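Local coordinates for protein putative monooxygenase (Fusobacterium nucleatum subsp. nucleatum, PDB 3MCS) that probably acts as a monooxygenase of the antibiotic biosynthesis monooxygenase family, pairing two ferredoxin-like repeats in a single chain, at residues D12-K17 against I87-L92. Residues are numbered along the deposited sequence; the frame is centred on the assembly and turned at random.
Sequences DFEVKK and IAEGNL
Ile87, Lys16 and Glu89 bury the most surface in this contact, an antiparallel pairing held mainly by backbone. Lys16 N donates a nearly straight bond to Ile87 O (3.0 Å, 169° at the hydrogen), an oxygen that also meets Val15 CA and CG1, and Glu89 N returns one to Glu14 O at 2.8 Å. Val15 and Ala88 form the non-hydrogen-bonded pair between them. Past Lys16 CB the chain runs extended across Ala88, its CE 3.5 Å from Ala88 O, and crosses the Glu89 side chain at about a right angle. Glu89 OE1 meets the aliphatic CG of Lys16, not the ammonium: NZ stays 5.5 Å from OE1. Glu14 and Glu89 lie side by side, their carboxylates apart. Phe13 leaves from the other side of the strand, its CD1 meeting Ala88 CB (3.6 Å) and its CZ near Ile87 CD1 (4.2 Å), while Leu92 CD2 packs on Phe13 CB. The chain thus leaves helix 75-87, turns at Gly90 and enters strand 91-104 along one edge of strand 7-15, a helix-to-strand connection of this family's ferredoxin-like α+β barrel fold; the other edge bonds to Thr54 and Ser56, and Tyr23 of helix 20-37 packs on Val15 and Ile87.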
ATOM      1  N   ASP A  12       4.694   7.938  -4.161  1.00 43.32           N
ATOM      2  CA  ASP A  12       5.449   7.365  -5.276  1.00 43.24           C
ATOM      3  C   ASP A  12       6.295   8.397  -6.023  1.00 42.17           C
ATOM      4  O   ASP A  12       5.972   9.581  -6.043  1.00 42.39           O
ATOM      5  CB  ASP A  12       4.514   6.626  -6.228  1.00 43.63           C
ATOM      6  CG  ASP A  12       3.770   7.532  -7.173  1.00 44.43           C
ATOM      7  OD1 ASP A  12       4.353   7.976  -8.199  1.00 50.13           O
ATOM      8  OD2 ASP A  12       2.575   7.737  -6.922  1.00 45.39           O
ATOM      9  N   PHE A  13       7.395   7.968  -6.611  1.00 41.54           N
ATOM     10  CA  PHE A  13       8.214   8.889  -7.400  1.00 42.43           C
ATOM     11  C   PHE A  13       9.170   8.133  -8.287  1.00 43.49           C
ATOM     12  O   PHE A  13       9.522   6.980  -7.998  1.00 45.67           O
ATOM     13  CB  PHE A  13       8.996   9.876  -6.534  1.00 41.88           C
ATOM     14  CG  PHE A  13      10.028   9.250  -5.646  1.00 41.08           C
ATOM     15  CD1 PHE A  13      11.310   9.046  -6.093  1.00 42.05           C
ATOM     16  CD2 PHE A  13       9.727   8.920  -4.339  1.00 42.81           C
ATOM     17  CE1 PHE A  13      12.269   8.485  -5.263  1.00 42.93           C
ATOM     18  CE2 PHE A  13      10.682   8.369  -3.510  1.00 41.84           C
ATOM     19  CZ  PHE A  13      11.947   8.149  -3.978  1.00 42.53           C
ATOM     20  N   GLU A  14       9.597   8.798  -9.355  1.00 42.36           N
ATOM     21  CA  GLU A  14      10.502   8.211 -10.326  1.00 43.06           C
ATOM     22  C   GLU A  14      11.943   8.334  -9.830  1.00 44.02           C
ATOM     23  O   GLU A  14      12.363   9.413  -9.395  1.00 44.58           O
ATOM     24  CB  GLU A  14      10.329   8.910 -11.662  1.00 42.35           C
ATOM     25  CG  GLU A  14      11.175   8.347 -12.752  1.00 43.99           C
ATOM     26  CD  GLU A  14      10.897   8.978 -14.068  1.00 45.80           C
ATOM     27  OE1 GLU A  14       9.828   9.621 -14.192  1.00 53.20           O
ATOM     28  OE2 GLU A  14      11.740   8.819 -14.970  1.00 41.74           O
ATOM     29  N   VAL A  15      12.703   7.241  -9.904  1.00 43.51           N
ATOM     30  CA  VAL A  15      14.091   7.236  -9.429  1.00 43.26           C
ATOM     31  C   VAL A  15      15.049   7.612 -10.558  1.00 42.13           C
ATOM     32  O   VAL A  15      14.918   7.135 -11.676  1.00 40.34           O
ATOM     33  CB  VAL A  15      14.482   5.849  -8.822  1.00 43.55           C
ATOM     34  CG1 VAL A  15      15.864   5.879  -8.222  1.00 42.54           C
ATOM     35  CG2 VAL A  15      13.494   5.420  -7.752  1.00 42.53           C
ATOM     36  N   LYS A  16      16.011   8.478 -10.263  1.00 43.25           N
ATOM     37  CA  LYS A  16      17.006   8.854 -11.253  1.00 44.26           C
ATOM     38  C   LYS A  16      17.740   7.626 -11.820  1.00 45.32           C
ATOM     39  O   LYS A  16      17.962   6.621 -11.119  1.00 44.03           O
ATOM     40  CB  LYS A  16      18.042   9.824 -10.673  1.00 44.99           C
ATOM     41  CG  LYS A  16      17.540  11.233 -10.442  1.00 46.57           C
ATOM     42  CD  LYS A  16      18.687  12.215 -10.186  1.00 45.14           C
ATOM     43  CE  LYS A  16      18.154  13.623  -9.947  1.00 46.36           C
ATOM     44  NZ  LYS A  16      19.246  14.624  -9.741  1.00 50.47           N
ATOM     45  N   LYS A  17      18.141   7.741 -13.086  1.00 45.26           N
ATOM     46  CA  LYS A  17      18.821   6.656 -13.786  1.00 46.79           C
ATOM     47  C   LYS A  17      19.929   5.956 -12.976  1.00 46.56           C
ATOM     48  O   LYS A  17      19.827   4.758 -12.663  1.00 48.23           O
ATOM     49  CB  LYS A  17      19.421   7.172 -15.113  1.00 47.93           C
ATOM     50  N   ILE A  87      17.899  11.752  -5.423  1.00 43.47           N
ATOM     51  CA  ILE A  87      17.580  10.464  -6.026  1.00 43.60           C
ATOM     52  C   ILE A  87      16.274  10.398  -6.833  1.00 44.62           C
ATOM     53  O   ILE A  87      15.962   9.364  -7.432  1.00 44.88           O
ATOM     54  CB  ILE A  87      17.525   9.385  -4.928  1.00 43.46           C
ATOM     55  CG1 ILE A  87      16.311   9.603  -4.013  1.00 45.70           C
ATOM     56  CG2 ILE A  87      18.813   9.401  -4.123  1.00 41.34           C
ATOM     57  CD1 ILE A  87      16.012   8.467  -3.051  1.00 43.89           C
ATOM     58  N   ALA A  88      15.511  11.490  -6.851  1.00 44.79           N
ATOM     59  CA  ALA A  88      14.240  11.522  -7.565  1.00 43.74           C
ATOM     60  C   ALA A  88      14.333  12.331  -8.869  1.00 42.99           C
ATOM     61  O   ALA A  88      14.852  13.447  -8.909  1.00 41.76           O
ATOM     62  CB  ALA A  88      13.161  12.071  -6.664  1.00 43.02           C
ATOM     63  N   GLU A  89      13.831  11.745  -9.942  1.00 43.68           N
ATOM     64  CA  GLU A  89      13.826  12.415 -11.228  1.00 46.09           C
ATOM     65  C   GLU A  89      12.646  13.393 -11.295  1.00 47.50           C
ATOM     66  O   GLU A  89      12.795  14.558 -11.634  1.00 47.42           O
ATOM     67  CB  GLU A  89      13.746  11.390 -12.368  1.00 46.23           C
ATOM     68  CG  GLU A  89      13.954  11.983 -13.775  1.00 47.11           C
ATOM     69  CD  GLU A  89      15.369  12.549 -14.020  1.00 48.69           C
ATOM     70  OE1 GLU A  89      16.363  11.910 -13.617  1.00 46.83           O
ATOM     71  OE2 GLU A  89      15.482  13.613 -14.667  1.00 52.23           O
ATOM     72  N   GLY A  90      11.461  12.917 -10.960  1.00 49.12           N
ATOM     73  CA  GLY A  90      10.308  13.796 -11.015  1.00 50.42           C
ATOM     74  C   GLY A  90       9.080  13.156 -10.421  1.00 51.41           C
ATOM     75  O   GLY A  90       9.198  12.209  -9.626  1.00 50.89           O
ATOM     76  N   ASN A  91       7.914  13.677 -10.833  1.00 51.51           N
ATOM     77  CA  ASN A  91       6.584  13.247 -10.348  1.00 51.52           C
ATOM     78  C   ASN A  91       6.349  13.625  -8.860  1.00 52.89           C
ATOM     79  O   ASN A  91       5.796  14.708  -8.596  1.00 56.85           O
ATOM     80  CB  ASN A  91       6.301  11.746 -10.630  1.00 50.88           C
ATOM     81  CG  ASN A  91       6.061  11.451 -12.131  1.00 53.23           C
ATOM     82  OD1 ASN A  91       6.872  11.821 -12.991  1.00 50.66           O
ATOM     83  ND2 ASN A  91       4.946  10.766 -12.439  1.00 49.84           N
ATOM     84  N   LEU A  92       6.789  12.744  -7.936  1.00 50.49           N
ATOM     85  CA  LEU A  92       6.663  12.956  -6.485  0.50 49.58           C
ATOM     86  C   LEU A  92       5.198  13.028  -6.013  1.00 50.08           C
ATOM     87  O   LEU A  92       4.816  13.972  -5.344  1.00 53.09           O
ATOM     88  CB  LEU A  92       7.432  14.225  -6.086  0.50 48.50           C
ATOM     89  CG  LEU A  92       8.879  14.303  -6.600  0.50 44.93           C
ATOM     90  CD1 LEU A  92       9.426  15.730  -6.567  0.50 39.12           C
ATOM     91  CD2 LEU A  92       9.757  13.352  -5.800  0.50 40.54           C
TER